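Local coordinates for protein peptide synthetase, module 7 (Actinoplanes teichomyceticus, PDB 4TX3) that probably serves teicoplanin biosynthesis as the condensation-like X domain of the seventh peptide synthetase module, where cytochrome P450 crosslinking enzymes are recruited to the carrier-bound peptide, at residues Q266-M271 with V440-Q445; L51-L56 with C125-L130. One frame throughout, in Å; residues are numbered along the deposited sequence.

Interaction 1: Q266-M271 with V440-Q445; sequences QAALAM and VRVLEQ
Next to Val442, which packs on Ala268 of the facing helix, Arg441 turns outward, and its NH1 is gripped twice, by a salt bridge to Asp458 OD2 and a weak hydrogen bond to Leu460 O. The setting is the C-terminal lobe of the two-lobed, chloramphenicol acetyltransferase-like fold of condensation domains, in which helices 261-278 and 429-448 pack together. Both helices rest on the four-stranded sheet of that lobe: Leu269 touches Val363 and Val440 touches Leu240. Between them the contact is small and almost entirely apolar, with 135 Å² buried in total and no hydrogen bond across it. Ala268 points its methyl at the other helix, and its CB is met by two branches from consecutive residues. Leu443 CD2 comes to 3.7 Å of Ala268 CB, while Val442 CG1 approaches the same methyl to 3.9 Å from a direction roughly at right angles to the first. Leu443 sets off obliquely, but with CG anti to its carbonyl carbon (chi1 -73°) its end swings back to the alanine. Such a short side chain lets the backbones come close, with Ala268 CA 6.3 Å from Leu443 CA. Val442 CG1 also lies 3.7 Å from Ala268 O, a van der Waals contact beside a helix carbonyl. Ala267, around the helix, meets Phe320, Val323 and Val324 of helix 320-334, so helix 261-278 is covered there as well. Away from Ala268, Arg441 and Gln445 share Asp458: Gln445 NE2 hydrogen-bonds to Asp458 O and lies 3.7 Å above one face of the Arg441 guanidinium, offset toward its rim.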
ATOM      1  N   GLN B 266       4.588 -12.968  22.235  1.00 32.76           N
ATOM      2  CA  GLN B 266       4.759 -14.408  22.132  1.00 33.99           C
ATOM      3  C   GLN B 266       5.398 -14.964  23.401  1.00 33.14           C
ATOM      4  O   GLN B 266       5.013 -16.033  23.885  1.00 28.80           O
ATOM      5  CB  GLN B 266       5.594 -14.761  20.914  1.00 30.48           C
ATOM      6  CG  GLN B 266       5.761 -16.231  20.729  1.00 31.65           C
ATOM      7  CD  GLN B 266       6.491 -16.537  19.455  1.00 37.36           C
ATOM      8  OE1 GLN B 266       6.655 -15.655  18.609  1.00 36.01           O
ATOM      9  NE2 GLN B 266       6.955 -17.788  19.304  1.00 34.90           N
ATOM     10  N   ALA B 267       6.361 -14.224  23.950  1.00 32.19           N
ATOM     11  CA  ALA B 267       6.989 -14.621  25.211  1.00 29.46           C
ATOM     12  C   ALA B 267       5.945 -14.694  26.316  1.00 33.50           C
ATOM     13  O   ALA B 267       5.775 -15.728  26.967  1.00 32.33           O
ATOM     14  CB  ALA B 267       8.086 -13.652  25.584  1.00 30.75           C
ATOM     15  N   ALA B 268       5.236 -13.584  26.505  1.00 33.90           N
ATOM     16  CA  ALA B 268       4.239 -13.463  27.555  1.00 32.87           C
ATOM     17  C   ALA B 268       3.180 -14.575  27.496  1.00 31.60           C
ATOM     18  O   ALA B 268       2.860 -15.193  28.515  1.00 30.25           O
ATOM     19  CB  ALA B 268       3.577 -12.088  27.472  1.00 31.91           C
ATOM     20  N   LEU B 269       2.650 -14.827  26.301  1.00 30.64           N
ATOM     21  CA  LEU B 269       1.671 -15.898  26.100  1.00 30.87           C
ATOM     22  C   LEU B 269       2.246 -17.276  26.464  1.00 33.27           C
ATOM     23  O   LEU B 269       1.548 -18.113  27.059  1.00 30.30           O
ATOM     24  CB  LEU B 269       1.178 -15.910  24.650  1.00 25.15           C
ATOM     25  CG  LEU B 269       0.236 -17.057  24.262  1.00 29.87           C
ATOM     26  CD1 LEU B 269      -1.069 -17.011  25.025  1.00 27.50           C
ATOM     27  CD2 LEU B 269      -0.021 -17.060  22.763  1.00 32.23           C
ATOM     28  N   ALA B 270       3.513 -17.507  26.111  1.00 29.82           N
ATOM     29  CA  ALA B 270       4.158 -18.774  26.434  1.00 31.33           C
ATOM     30  C   ALA B 270       4.259 -18.926  27.958  1.00 33.44           C
ATOM     31  O   ALA B 270       4.064 -20.020  28.495  1.00 32.88           O
ATOM     32  CB  ALA B 270       5.552 -18.877  25.772  1.00 28.11           C
ATOM     33  N   MET B 271       4.557 -17.833  28.658  1.00 30.79           N
ATOM     34  CA  MET B 271       4.612 -17.879  30.116  1.00 30.84           C
ATOM     35  C   MET B 271       3.227 -18.159  30.679  1.00 33.21           C
ATOM     36  O   MET B 271       3.081 -18.856  31.691  1.00 34.45           O
ATOM     37  CB  MET B 271       5.146 -16.571  30.699  1.00 34.01           C
ATOM     38  CG  MET B 271       6.623 -16.371  30.492  1.00 38.57           C
ATOM     39  SD  MET B 271       7.087 -14.676  30.891  1.00 33.63           S
ATOM     40  CE  MET B 271       7.730 -14.845  32.564  1.00 30.79           C
ATOM     41  N   VAL B 440      -3.867 -10.291  29.221  1.00 33.63           N
ATOM     42  CA  VAL B 440      -3.716  -8.850  29.473  1.00 31.79           C
ATOM     43  C   VAL B 440      -2.990  -8.597  30.797  1.00 32.26           C
ATOM     44  O   VAL B 440      -2.095  -7.748  30.877  1.00 29.30           O
ATOM     45  CB  VAL B 440      -5.084  -8.117  29.483  1.00 37.52           C
ATOM     46  CG1 VAL B 440      -4.911  -6.656  29.880  1.00 26.95           C
ATOM     47  CG2 VAL B 440      -5.757  -8.223  28.118  1.00 35.07           C
ATOM     48  N   ARG B 441      -3.362  -9.356  31.831  1.00 32.26           N
ATOM     49  CA  ARG B 441      -2.712  -9.216  33.132  1.00 31.84           C
ATOM     50  C   ARG B 441      -1.233  -9.564  33.069  1.00 36.49           C
ATOM     51  O   ARG B 441      -0.400  -8.826  33.610  1.00 34.75           O
ATOM     52  CB  ARG B 441      -3.422 -10.068  34.181  1.00 36.34           C
ATOM     53  CG  ARG B 441      -4.837  -9.562  34.462  1.00 40.85           C
ATOM     54  CD  ARG B 441      -5.143  -9.399  35.953  1.00 51.41           C
ATOM     55  NE  ARG B 441      -4.086  -8.743  36.733  1.00 50.85           N
ATOM     56  CZ  ARG B 441      -3.591  -9.243  37.872  1.00 58.36           C
ATOM     57  NH1 ARG B 441      -4.046 -10.411  38.348  1.00 50.07           N
ATOM     58  NH2 ARG B 441      -2.634  -8.589  38.533  1.00 50.10           N
ATOM     59  N   VAL B 442      -0.900 -10.661  32.388  1.00 30.43           N
ATOM     60  CA  VAL B 442       0.502 -11.037  32.246  1.00 31.82           C
ATOM     61  C   VAL B 442       1.256  -9.934  31.534  1.00 28.56           C
ATOM     62  O   VAL B 442       2.340  -9.545  31.957  1.00 31.98           O
ATOM     63  CB  VAL B 442       0.674 -12.375  31.473  1.00 35.53           C
ATOM     64  CG1 VAL B 442       2.123 -12.580  31.050  1.00 26.26           C
ATOM     65  CG2 VAL B 442       0.179 -13.527  32.305  1.00 30.67           C
ATOM     66  N   LEU B 443       0.671  -9.416  30.464  1.00 30.66           N
ATOM     67  CA  LEU B 443       1.304  -8.319  29.724  1.00 34.72           C
ATOM     68  C   LEU B 443       1.494  -7.055  30.584  1.00 35.06           C
ATOM     69  O   LEU B 443       2.536  -6.398  30.500  1.00 35.77           O
ATOM     70  CB  LEU B 443       0.501  -7.996  28.465  1.00 33.95           C
ATOM     71  CG  LEU B 443       0.688  -9.096  27.408  1.00 29.96           C
ATOM     72  CD1 LEU B 443      -0.492  -9.166  26.490  1.00 24.55           C
ATOM     73  CD2 LEU B 443       1.973  -8.884  26.620  1.00 23.70           C
ATOM     74  N   GLU B 444       0.533  -6.728  31.442  1.00 33.43           N
ATOM     75  CA  GLU B 444       0.728  -5.579  32.342  1.00 35.01           C
ATOM     76  C   GLU B 444       1.889  -5.776  33.342  1.00 36.85           C
ATOM     77  O   GLU B 444       2.807  -4.942  33.400  1.00 38.67           O
ATOM     78  CB  GLU B 444      -0.562  -5.276  33.095  1.00 35.92           C
ATOM     79  CG  GLU B 444      -1.698  -4.816  32.195  1.00 35.74           C
ATOM     80  CD  GLU B 444      -3.056  -4.882  32.880  1.00 43.48           C
ATOM     81  OE1 GLU B 444      -3.171  -5.575  33.920  1.00 48.05           O
ATOM     82  OE2 GLU B 444      -4.009  -4.238  32.385  1.00 43.87           O
ATOM     83  N   GLN B 445       1.857  -6.872  34.107  1.00 36.19           N
ATOM     84  CA  GLN B 445       2.914  -7.193  35.084  1.00 39.14           C
ATOM     85  C   GLN B 445       4.304  -7.197  34.472  1.00 35.61           C
ATOM     86  O   GLN B 445       5.268  -6.681  35.032  1.00 41.30           O
ATOM     87  CB  GLN B 445       2.666  -8.564  35.726  1.00 33.22           C
ATOM     88  CG  GLN B 445       1.288  -8.726  36.299  1.00 33.92           C
ATOM     89  CD  GLN B 445       0.990 -10.159  36.678  1.00 39.37           C
ATOM     90  OE1 GLN B 445       1.862 -10.887  37.165  1.00 40.74           O
ATOM     91  NE2 GLN B 445      -0.246 -10.580  36.445  1.00 39.82           N
TER

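Interaction 2: L51-L56 with C125-L130; sequences LDVAAL and CELFAL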
ATOM      1  N   LEU B  51     -26.320   1.328  -8.774  1.00 36.30           N
ATOM      2  CA  LEU B  51     -25.483   0.201  -9.078  1.00 36.69           C
ATOM      3  C   LEU B  51     -25.753  -0.317 -10.491  1.00 39.21           C
ATOM      4  O   LEU B  51     -26.886  -0.624 -10.854  1.00 42.44           O
ATOM      5  CB  LEU B  51     -25.726  -0.893  -8.038  1.00 38.19           C
ATOM      6  CG  LEU B  51     -25.040  -2.241  -8.228  1.00 38.96           C
ATOM      7  CD1 LEU B  51     -23.538  -2.028  -8.279  1.00 36.23           C
ATOM      8  CD2 LEU B  51     -25.430  -3.213  -7.105  1.00 34.78           C
ATOM      9  N   ASP B  52     -24.710  -0.413 -11.294  1.00 34.50           N
ATOM     10  CA  ASP B  52     -24.853  -0.976 -12.616  1.00 36.38           C
ATOM     11  C   ASP B  52     -24.660  -2.490 -12.469  1.00 39.54           C
ATOM     12  O   ASP B  52     -23.527  -2.989 -12.449  1.00 38.89           O
ATOM     13  CB  ASP B  52     -23.841  -0.332 -13.574  1.00 39.39           C
ATOM     14  CG  ASP B  52     -24.065  -0.711 -15.037  1.00 44.00           C
ATOM     15  OD1 ASP B  52     -24.578  -1.827 -15.310  1.00 39.80           O
ATOM     16  OD2 ASP B  52     -23.695   0.112 -15.915  1.00 43.32           O
ATOM     17  N   VAL B  53     -25.768  -3.215 -12.339  1.00 35.41           N
ATOM     18  CA  VAL B  53     -25.711  -4.626 -11.965  1.00 36.08           C
ATOM     19  C   VAL B  53     -25.065  -5.478 -13.067  1.00 40.19           C
ATOM     20  O   VAL B  53     -24.223  -6.334 -12.783  1.00 34.62           O
ATOM     21  CB  VAL B  53     -27.120  -5.182 -11.623  1.00 37.81           C
ATOM     22  CG1 VAL B  53     -27.029  -6.634 -11.206  1.00 35.48           C
ATOM     23  CG2 VAL B  53     -27.758  -4.368 -10.504  1.00 33.03           C
ATOM     24  N   ALA B  54     -25.426  -5.236 -14.325  1.00 37.78           N
ATOM     25  CA  ALA B  54     -24.763  -5.945 -15.411  1.00 35.55           C
ATOM     26  C   ALA B  54     -23.239  -5.675 -15.422  1.00 39.43           C
ATOM     27  O   ALA B  54     -22.434  -6.571 -15.721  1.00 40.97           O
ATOM     28  CB  ALA B  54     -25.383  -5.565 -16.739  1.00 33.23           C
ATOM     29  N   ALA B  55     -22.846  -4.453 -15.074  1.00 36.34           N
ATOM     30  CA  ALA B  55     -21.433  -4.092 -15.051  1.00 40.78           C
ATOM     31  C   ALA B  55     -20.714  -4.800 -13.913  1.00 37.86           C
ATOM     32  O   ALA B  55     -19.603  -5.278 -14.080  1.00 37.78           O
ATOM     33  CB  ALA B  55     -21.259  -2.578 -14.929  1.00 40.55           C
ATOM     34  N   LEU B  56     -21.354  -4.851 -12.754  1.00 35.74           N
ATOM     35  CA  LEU B  56     -20.804  -5.572 -11.628  1.00 35.50           C
ATOM     36  C   LEU B  56     -20.604  -7.044 -12.017  1.00 36.33           C
ATOM     37  O   LEU B  56     -19.558  -7.632 -11.761  1.00 34.36           O
ATOM     38  CB  LEU B  56     -21.725  -5.427 -10.420  1.00 33.91           C
ATOM     39  CG  LEU B  56     -21.268  -6.046  -9.103  1.00 35.50           C
ATOM     40  CD1 LEU B  56     -19.856  -5.588  -8.789  1.00 31.00           C
ATOM     41  CD2 LEU B  56     -22.238  -5.690  -7.971  1.00 28.97           C
ATOM     42  N   CYS B 125     -20.379 -15.654  -5.336  1.00 34.37           N
ATOM     43  CA  CYS B 125     -20.861 -14.326  -5.026  1.00 37.63           C
ATOM     44  C   CYS B 125     -22.380 -14.285  -5.061  1.00 41.19           C
ATOM     45  O   CYS B 125     -23.009 -15.103  -5.740  1.00 41.38           O
ATOM     46  CB  CYS B 125     -20.258 -13.300  -5.992  1.00 38.90           C
ATOM     47  SG  CYS B 125     -20.526 -13.619  -7.755  1.00 49.69           S
ATOM     48  N   GLU B 126     -22.965 -13.354  -4.308  1.00 37.82           N
ATOM     49  CA  GLU B 126     -24.397 -13.092  -4.410  1.00 39.92           C
ATOM     50  C   GLU B 126     -24.686 -11.609  -4.184  1.00 38.75           C
ATOM     51  O   GLU B 126     -23.973 -10.912  -3.460  1.00 36.11           O
ATOM     52  CB  GLU B 126     -25.191 -13.959  -3.418  1.00 44.61           C
ATOM     53  CG  GLU B 126     -26.599 -14.346  -3.925  1.00 44.73           C
ATOM     54  CD  GLU B 126     -27.347 -15.334  -3.002  1.00 57.99           C
ATOM     55  OE1 GLU B 126     -27.079 -15.355  -1.777  1.00 63.11           O
ATOM     56  OE2 GLU B 126     -28.220 -16.091  -3.499  1.00 57.38           O
ATOM     57  N   LEU B 127     -25.729 -11.117  -4.828  1.00 39.66           N
ATOM     58  CA  LEU B 127     -26.084  -9.721  -4.676  1.00 38.29           C
ATOM     59  C   LEU B 127     -27.469  -9.623  -4.054  1.00 37.06           C
ATOM     60  O   LEU B 127     -28.449 -10.130  -4.603  1.00 35.72           O
ATOM     61  CB  LEU B 127     -26.028  -8.999  -6.023  1.00 34.05           C
ATOM     62  CG  LEU B 127     -26.265  -7.490  -5.968  1.00 39.34           C
ATOM     63  CD1 LEU B 127     -25.197  -6.786  -5.142  1.00 31.55           C
ATOM     64  CD2 LEU B 127     -26.328  -6.914  -7.382  1.00 43.58           C
ATOM     65  N   PHE B 128     -27.531  -8.978  -2.897  1.00 33.63           N
ATOM     66  CA  PHE B 128     -28.786  -8.782  -2.183  1.00 38.59           C
ATOM     67  C   PHE B 128     -29.343  -7.381  -2.454  1.00 42.11           C
ATOM     68  O   PHE B 128     -28.613  -6.389  -2.359  1.00 39.30           O
ATOM     69  CB  PHE B 128     -28.579  -9.014  -0.681  1.00 33.57           C
ATOM     70  CG  PHE B 128     -28.140 -10.407  -0.361  1.00 38.00           C
ATOM     71  CD1 PHE B 128     -29.048 -11.460  -0.400  1.00 39.95           C
ATOM     72  CD2 PHE B 128     -26.814 -10.682  -0.062  1.00 38.61           C
ATOM     73  CE1 PHE B 128     -28.650 -12.755  -0.132  1.00 39.16           C
ATOM     74  CE2 PHE B 128     -26.407 -11.974   0.211  1.00 42.75           C
ATOM     75  CZ  PHE B 128     -27.330 -13.016   0.174  1.00 45.37           C
ATOM     76  N   ALA B 129     -30.622  -7.301  -2.818  1.00 38.20           N
ATOM     77  CA  ALA B 129     -31.242  -6.008  -3.087  1.00 38.36           C
ATOM     78  C   ALA B 129     -32.118  -5.565  -1.915  1.00 43.68           C
ATOM     79  O   ALA B 129     -33.099  -6.221  -1.570  1.00 45.09           O
ATOM     80  CB  ALA B 129     -32.046  -6.060  -4.366  1.00 34.39           C
ATOM     81  N   LEU B 130     -31.739  -4.449  -1.304  1.00 45.08           N
ATOM     82  CA  LEU B 130     -32.439  -3.907  -0.148  1.00 43.48           C
ATOM     83  C   LEU B 130     -33.431  -2.823  -0.551  1.00 49.74           C
ATOM     84  O   LEU B 130     -34.541  -2.771  -0.028  1.00 57.42           O
ATOM     85  CB  LEU B 130     -31.440  -3.342   0.852  1.00 45.96           C
ATOM     86  CG  LEU B 130     -30.600  -4.355   1.616  1.00 49.75           C
ATOM     87  CD1 LEU B 130     -29.405  -3.635   2.193  1.00 51.00           C
ATOM     88  CD2 LEU B 130     -31.422  -5.018   2.722  1.00 44.04           C
TER
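Leu127 carries this contact from the strand side, putting both its methyls among Leu51, Val53 and Leu56 where helix 53-66 begins. It is a helix-on-sheet packing in the N-terminal lobe of the condensation-domain fold: strand 123-129 belongs to the five-stranded mixed sheet, and Leu127 points from the sheet face that this helix covers. The tight part gathers at one methyl. Leu51 and Leu127 reach toward each other tip to tip, their CD2 atoms 3.8 Å apart, and Val53 comes in slantwise to set its CG1 3.9 Å from Leu127 CD2. The CB bond of Leu127 already points at the helix; chi1 -175° sets CG beside the carbonyl carbon, and from there the methyls reach the three partners. This close group lies at the partly exposed end of the contact, formed by Leu51 and Val53. The buried end is looser, since Leu56 CD2 stops 4.2 Å from Leu127 CD1; Leu93 touches both leucines there. His135 of the adjoining strand 134-142 touches both Leu51 and Leu127. Phe128, next along the strand, packs instead on helix 103-112, so the sheet has a helix against each face here. Polar bonds fix the helix start. Tyr162 OH hydrogen-bonds to Asp52 N, and Asp52 is the N-cap: its OD1 takes Ala55 N at 3.2 Å, with the nitrogen placed above the carboxylate, 58° out of its plane.

The two contacts lie on opposite sides of the chain's centre, one in each lobe, with centres 47 Å apart and nearest atoms about 35 Å apart. They follow one another along the chain: interaction 2 closes within the first 130 residues, before interaction 1 opens at residue 266. Interaction 2 joins a helix to the five-stranded sheet, interaction 1 two helices that lie on the four-stranded sheet, and no helix or strand is shared. The lobes are nevertheless interlocked, because strand 383-388, between strands 363-369 and 399-407 in the chain, joins the five-stranded sheet. Interaction 1 is a buried contact within one lobe, interaction 2 a partly buried one within the other; neither bridges the two.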